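Side-chain contacts in tyrosinase (Burkholderia thailandensis, PDB 5ZRD), which hydroxylates monophenols to catechols and probably oxidises these on to quinones at a coupled pair of copper ions: residues D118-Y123 with G236-Y241; R217-G222 with H277-L282. All coordinates share one frame; numbering follows the deposited sequence.

Interaction 1: D118-Y123 with G236-Y241; sequences DETDEY and GVYAKY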
loop_
_atom_site.group_PDB
_atom_site.type_symbol
_atom_site.label_atom_id
_atom_site.label_comp_id
_atom_site.label_asym_id
_atom_site.label_seq_id
_atom_site.Cartn_x
_atom_site.Cartn_y
_atom_site.Cartn_z
ATOM N N ASP A 118 16.648 -0.136 45.125
ATOM C CA ASP A 118 17.881 -0.881 45.155
ATOM C C ASP A 118 17.602 -2.390 45.136
ATOM O O ASP A 118 17.457 -3.013 46.187
ATOM C CB ASP A 118 18.743 -0.497 46.369
ATOM C CG ASP A 118 20.184 -1.003 46.231
ATOM O OD1 ASP A 118 20.458 -1.928 45.407
ATOM O OD2 ASP A 118 21.033 -0.484 46.963
ATOM N N GLU A 119 17.626 -2.944 43.923
ATOM C CA GLU A 119 17.110 -4.302 43.615
ATOM C C GLU A 119 18.034 -5.400 44.155
ATOM O O GLU A 119 17.599 -6.566 44.281
ATOM C CB GLU A 119 16.974 -4.483 42.098
ATOM C CG GLU A 119 15.870 -3.646 41.483
ATOM C CD GLU A 119 16.017 -3.288 40.012
ATOM O OE1 GLU A 119 14.998 -2.923 39.425
ATOM O OE2 GLU A 119 17.144 -3.370 39.445
ATOM N N THR A 120 19.294 -5.051 44.379
ATOM C CA THR A 120 20.330 -6.003 44.767
ATOM C C THR A 120 20.886 -5.699 46.166
ATOM O O THR A 120 21.898 -6.240 46.544
ATOM C CB THR A 120 21.468 -6.007 43.741
ATOM O OG1 THR A 120 21.916 -4.669 43.534
ATOM C CG2 THR A 120 21.044 -6.583 42.408
ATOM N N ASP A 121 20.252 -4.830 46.930
ATOM C CA ASP A 121 20.616 -4.641 48.331
ATOM C C ASP A 121 20.111 -5.834 49.155
ATOM O O ASP A 121 19.377 -6.692 48.650
ATOM C CB ASP A 121 20.024 -3.321 48.907
ATOM C CG ASP A 121 18.497 -3.396 49.193
ATOM O OD1 ASP A 121 17.848 -4.446 48.933
ATOM O OD2 ASP A 121 17.946 -2.401 49.705
ATOM N N GLU A 122 20.486 -5.828 50.428
ATOM C CA GLU A 122 20.230 -6.902 51.385
ATOM C C GLU A 122 18.712 -7.032 51.615
ATOM O O GLU A 122 18.186 -8.160 51.689
ATOM C CB GLU A 122 21.012 -6.639 52.694
ATOM C CG GLU A 122 21.332 -7.889 53.522
ATOM C CD GLU A 122 22.110 -9.008 52.816
ATOM O OE1 GLU A 122 21.920 -10.187 53.215
ATOM O OE2 GLU A 122 22.909 -8.718 51.856
ATOM N N TYR A 123 18.012 -5.896 51.716
ATOM C CA TYR A 123 16.575 -5.936 51.962
ATOM C C TYR A 123 15.875 -6.712 50.830
ATOM O O TYR A 123 15.128 -7.689 51.093
ATOM C CB TYR A 123 15.953 -4.548 52.160
ATOM C CG TYR A 123 14.478 -4.650 52.437
ATOM C CD1 TYR A 123 14.017 -4.934 53.709
ATOM C CD2 TYR A 123 13.546 -4.620 51.414
ATOM C CE1 TYR A 123 12.665 -5.151 53.966
ATOM C CE2 TYR A 123 12.188 -4.791 51.657
ATOM C CZ TYR A 123 11.744 -5.082 52.938
ATOM O OH TYR A 123 10.420 -5.258 53.221
ATOM N N GLY A 236 21.344 -16.009 39.107
ATOM C CA GLY A 236 20.226 -15.132 39.409
ATOM C C GLY A 236 20.417 -13.716 38.856
ATOM O O GLY A 236 21.402 -13.421 38.201
ATOM N N VAL A 237 19.444 -12.846 39.121
ATOM C CA VAL A 237 19.521 -11.482 38.649
ATOM C C VAL A 237 20.625 -10.747 39.404
ATOM O O VAL A 237 21.233 -9.854 38.844
ATOM C CB VAL A 237 18.182 -10.739 38.793
ATOM C CG1 VAL A 237 18.307 -9.311 38.266
ATOM C CG2 VAL A 237 17.074 -11.505 38.085
ATOM N N TYR A 238 20.900 -11.144 40.642
ATOM C CA TYR A 238 21.963 -10.503 41.383
ATOM C C TYR A 238 23.306 -10.662 40.656
ATOM O O TYR A 238 24.033 -9.646 40.350
ATOM C CB TYR A 238 22.021 -11.056 42.807
ATOM C CG TYR A 238 23.136 -10.500 43.650
ATOM C CD1 TYR A 238 24.417 -11.035 43.602
ATOM C CD2 TYR A 238 22.915 -9.424 44.498
ATOM C CE1 TYR A 238 25.442 -10.518 44.392
ATOM C CE2 TYR A 238 23.929 -8.899 45.288
ATOM C CZ TYR A 238 25.197 -9.451 45.241
ATOM O OH TYR A 238 26.180 -8.924 46.024
ATOM N N ALA A 239 23.631 -11.921 40.373
ATOM C CA ALA A 239 24.829 -12.247 39.588
ATOM C C ALA A 239 24.827 -11.510 38.242
ATOM O O ALA A 239 25.885 -11.106 37.784
ATOM C CB ALA A 239 24.910 -13.733 39.342
ATOM N N LYS A 240 23.679 -11.449 37.563
ATOM C CA LYS A 240 23.663 -10.854 36.234
ATOM C C LYS A 240 23.973 -9.344 36.319
ATOM O O LYS A 240 24.671 -8.808 35.480
ATOM C CB LYS A 240 22.312 -11.125 35.570
ATOM C CG LYS A 240 22.157 -12.480 34.891
ATOM C CD LYS A 240 21.209 -12.385 33.701
ATOM C CE LYS A 240 20.985 -13.693 32.964
ATOM N NZ LYS A 240 22.013 -13.914 31.917
ATOM N N TYR A 241 23.492 -8.655 37.361
ATOM C CA TYR A 241 23.790 -7.223 37.565
ATOM C C TYR A 241 25.277 -7.020 37.887
ATOM O O TYR A 241 25.905 -6.111 37.348
ATOM C CB TYR A 241 22.911 -6.660 38.666
ATOM C CG TYR A 241 21.632 -5.975 38.254
ATOM C CD1 TYR A 241 21.607 -5.044 37.223
ATOM C CD2 TYR A 241 20.464 -6.158 38.982
ATOM C CE1 TYR A 241 20.435 -4.390 36.864
ATOM C CE2 TYR A 241 19.297 -5.491 38.648
ATOM C CZ TYR A 241 19.279 -4.601 37.590
ATOM O OH TYR A 241 18.147 -3.904 37.262
#
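Tyr241 reaches from helix 237-244 to Glu119 with a very short hydrogen bond, its OH donating to Glu119 OE2 at 2.5 Å. Carboxylate and phenol ring lie only 25° apart in plane, although the two side chains run at about a right angle to each other. The glutamate gets there with CG beside its own backbone N (chi1 -69°) and an extended chain beyond. Its two oxygens are also engaged by helix 315-334: OE2 takes a second hydrogen bond from Asn322 ND2, and OE1 pairs with His319 ND1. Three groups thus grip one buried carboxylate and fix its rotation, and this probably favours its charged form.

Thr120 supplies the apolar part of the contact, wedged between the two tyrosines. Its methyl CG2 lies 3.5 Å from Tyr241 CD2, approaching that ring obliquely, while CB packs 3.8 Å from Tyr238 CD2. The backbone O of Thr120 meets the edge of the Tyr238 ring, in its plane, 3.6 Å from CE2. With OG1 between the backbone N and the carbonyl carbon (chi1 52°), the methyl faces helix 237-244 and the hydroxyl hydrogen-bonds to Ser404 OG.

Local bonds shape 118-123: a type I turn, closed by a weak backbone bond, presents Glu119 and Thr120, and the side chain of Asp121 caps helix 122-127 at Thr124 N. The whole is a buried loop-to-helix junction in the central domain of a type 3 copper protein, packed beside helices 274-285 and 315-334, which carry the copper-binding His277, His281 and His320.

Interaction 2: R217-G222 with H277-L282; sequences RAWLKG and HNDIHL. With CU (copper (II) ion), chain K; O (oxygen atom), chain L.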
loop_
_atom_site.group_PDB
_atom_site.type_symbol
_atom_site.label_atom_id
_atom_site.label_comp_id
_atom_site.label_asym_id
_atom_site.label_seq_id
_atom_site.Cartn_x
_atom_site.Cartn_y
_atom_site.Cartn_z
ATOM N N ARG A 217 12.412 -12.521 44.967
ATOM C CA ARG A 217 13.605 -13.054 45.703
ATOM C C ARG A 217 14.248 -14.232 44.947
ATOM O O ARG A 217 15.476 -14.403 44.935
ATOM C CB ARG A 217 13.203 -13.495 47.109
ATOM C CG ARG A 217 12.919 -12.360 48.084
ATOM C CD ARG A 217 12.557 -12.929 49.453
ATOM N NE ARG A 217 13.733 -13.550 50.063
ATOM C CZ ARG A 217 13.703 -14.580 50.915
ATOM N NH1 ARG A 217 12.562 -14.963 51.474
ATOM N NH2 ARG A 217 14.811 -15.263 51.136
ATOM N N ALA A 218 13.403 -15.048 44.329
ATOM C CA ALA A 218 13.838 -16.248 43.607
ATOM C C ALA A 218 14.598 -15.841 42.347
ATOM O O ALA A 218 15.601 -16.411 42.030
ATOM C CB ALA A 218 12.650 -17.115 43.241
ATOM N N TRP A 219 14.050 -14.903 41.600
ATOM C CA TRP A 219 14.738 -14.363 40.434
ATOM C C TRP A 219 16.112 -13.813 40.829
ATOM O O TRP A 219 17.114 -14.094 40.163
ATOM C CB TRP A 219 13.904 -13.266 39.787
ATOM C CG TRP A 219 12.938 -13.721 38.738
ATOM C CD1 TRP A 219 11.629 -14.062 38.913
ATOM C CD2 TRP A 219 13.174 -13.791 37.330
ATOM N NE1 TRP A 219 11.037 -14.342 37.714
ATOM C CE2 TRP A 219 11.962 -14.197 36.725
ATOM C CE3 TRP A 219 14.290 -13.588 36.517
ATOM C CZ2 TRP A 219 11.832 -14.355 35.351
ATOM C CZ3 TRP A 219 14.163 -13.768 35.155
ATOM C CH2 TRP A 219 12.955 -14.152 34.582
ATOM N N LEU A 220 16.161 -13.041 41.913
ATOM C CA LEU A 220 17.451 -12.474 42.374
ATOM C C LEU A 220 18.418 -13.579 42.820
ATOM O O LEU A 220 19.608 -13.558 42.485
ATOM C CB LEU A 220 17.183 -11.483 43.503
ATOM C CG LEU A 220 16.587 -10.157 43.041
ATOM C CD1 LEU A 220 15.998 -9.423 44.220
ATOM C CD2 LEU A 220 17.642 -9.302 42.365
ATOM N N LYS A 221 17.900 -14.543 43.566
ATOM C CA LYS A 221 18.705 -15.666 43.989
ATOM C C LYS A 221 19.187 -16.493 42.794
ATOM O O LYS A 221 20.359 -16.765 42.725
ATOM C CB LYS A 221 17.929 -16.593 44.926
ATOM C CG LYS A 221 18.825 -17.570 45.665
ATOM C CD LYS A 221 18.101 -18.413 46.704
ATOM C CE LYS A 221 19.039 -19.337 47.465
ATOM N NZ LYS A 221 18.393 -20.633 47.807
ATOM N N GLY A 222 18.306 -16.879 41.862
ATOM C CA GLY A 222 18.654 -17.902 40.838
ATOM C C GLY A 222 18.256 -19.317 41.275
ATOM O O GLY A 222 18.632 -20.327 40.663
ATOM N N HIS A 277 17.929 -6.096 33.697
ATOM C CA HIS A 277 16.781 -5.181 33.550
ATOM C C HIS A 277 15.557 -5.942 33.033
ATOM O O HIS A 277 14.501 -5.896 33.652
ATOM C CB HIS A 277 17.131 -3.984 32.664
ATOM C CG HIS A 277 15.983 -3.460 31.870
ATOM N ND1 HIS A 277 15.620 -4.010 30.651
ATOM C CD2 HIS A 277 15.145 -2.425 32.067
ATOM C CE1 HIS A 277 14.599 -3.336 30.140
ATOM N NE2 HIS A 277 14.291 -2.352 30.973
ATOM N N ASN A 278 15.725 -6.611 31.904
ATOM C CA ASN A 278 14.712 -7.488 31.338
ATOM C C ASN A 278 14.161 -8.433 32.418
ATOM O O ASN A 278 12.924 -8.568 32.543
ATOM C CB ASN A 278 15.251 -8.250 30.133
ATOM C CG ASN A 278 15.404 -7.386 28.906
ATOM O OD1 ASN A 278 15.144 -6.182 28.949
ATOM N ND2 ASN A 278 15.828 -7.988 27.809
ATOM N N ASP A 279 15.038 -9.039 33.216
ATOM C CA ASP A 279 14.590 -9.995 34.254
ATOM C C ASP A 279 13.583 -9.379 35.216
ATOM O O ASP A 279 12.582 -10.016 35.561
ATOM C CB ASP A 279 15.776 -10.545 35.061
ATOM C CG ASP A 279 16.778 -11.342 34.204
ATOM O OD1 ASP A 279 16.427 -11.842 33.095
ATOM O OD2 ASP A 279 17.937 -11.467 34.652
ATOM N N ILE A 280 13.832 -8.136 35.634
ATOM C CA ILE A 280 13.063 -7.518 36.683
ATOM C C ILE A 280 11.681 -7.222 36.101
ATOM O O ILE A 280 10.692 -7.404 36.755
ATOM C CB ILE A 280 13.770 -6.265 37.269
ATOM C CG1 ILE A 280 15.009 -6.598 38.112
ATOM C CG2 ILE A 280 12.822 -5.404 38.071
ATOM C CD1 ILE A 280 14.766 -7.537 39.300
ATOM N N HIS A 281 11.627 -6.729 34.882
ATOM C CA HIS A 281 10.383 -6.576 34.200
ATOM C C HIS A 281 9.606 -7.902 34.184
ATOM O O HIS A 281 8.430 -7.894 34.385
ATOM C CB HIS A 281 10.638 -6.133 32.758
ATOM C CG HIS A 281 10.777 -4.661 32.575
ATOM N ND1 HIS A 281 9.725 -3.877 32.148
ATOM C CD2 HIS A 281 11.852 -3.848 32.685
ATOM C CE1 HIS A 281 10.154 -2.641 31.989
ATOM N NE2 HIS A 281 11.449 -2.578 32.366
ATOM N N LEU A 282 10.232 -9.028 33.847
ATOM C CA LEU A 282 9.456 -10.235 33.716
ATOM C C LEU A 282 9.002 -10.732 35.099
ATOM O O LEU A 282 7.914 -11.250 35.242
ATOM C CB LEU A 282 10.259 -11.310 32.979
ATOM C CG LEU A 282 10.666 -10.998 31.544
ATOM C CD1 LEU A 282 10.903 -12.276 30.755
ATOM C CD2 LEU A 282 9.658 -10.125 30.816
HETATM CU CU CU K . 12.627 -1.165 31.585
HETATM O O O L . 12.214 -1.180 29.455
#
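The indole of Trp219 lies against Asp279 and Leu282, joining helix 205-221 to the helix that supplies two copper ligands. Its six-membered ring does the touching: CZ3 comes 3.6 Å from Asp279 CB, and CZ2 4.2 Å from Leu282 CB. The backbone O of Asp279 sits over one face of the indole, displaced toward the rim, and the carboxylate plane is turned 38° from that of the ring. For Asp279, CG placed beside the backbone N (chi1 -62°) brings OD1 close to CZ3, beyond that corner of the ring and somewhat above its plane.

No hydrogen bond crosses between the segments; the polar ends are met by other partners. Trp219 NE1 bonds to Phe287 O, whereas Asp279 receives Ser465 OG at OD1 and His463 NE2 at OD2, which ties the helix to strand 456-466.

One turn apart on helix 274-285, His277 and His281 bind copper through NE2 at 2.1 and 2.0 Å, and His320 completes the histidine set. The bound oxygen atom lies 2.2 Å from the copper ion, at the edge of the His277 imidazole and in its plane. On the ND1 side of the rings, turned from the metal, His281 ND1 is held by Met304 O, and His277 ND1 by Glu274 O together with a weak bond to Asn278 OD1. Acceptors at both ND1 atoms are consistent with N-H groups there, with the NE2 lone pairs turned to copper; such bonds probably strengthen that donation.

Interactions 1 and 2 have centres 8 Å apart within the tyrosinase central domain and touch directly. Their segments alternate along the chain, in the order 118-123, 217-222, 236-241, 277-282, and helices 205-221 and 237-244 are consecutive. The backbone N of Val237 probably hydrogen-bonds to the carbonyl O of Trp219, joining the start of one helix to the end of the other. Val237 CG2 also packs 3.4 Å from Asp279 CB, so helix 237-244, itself part of interaction 1, also packs on interaction 2. A second link is Ile280, which touches Glu119. Interaction 2 thus packs on the face of helix 274-285 turned from its copper ion, while interaction 1 joins it at the flank, against helix 315-334, which brings the third ligand, His320.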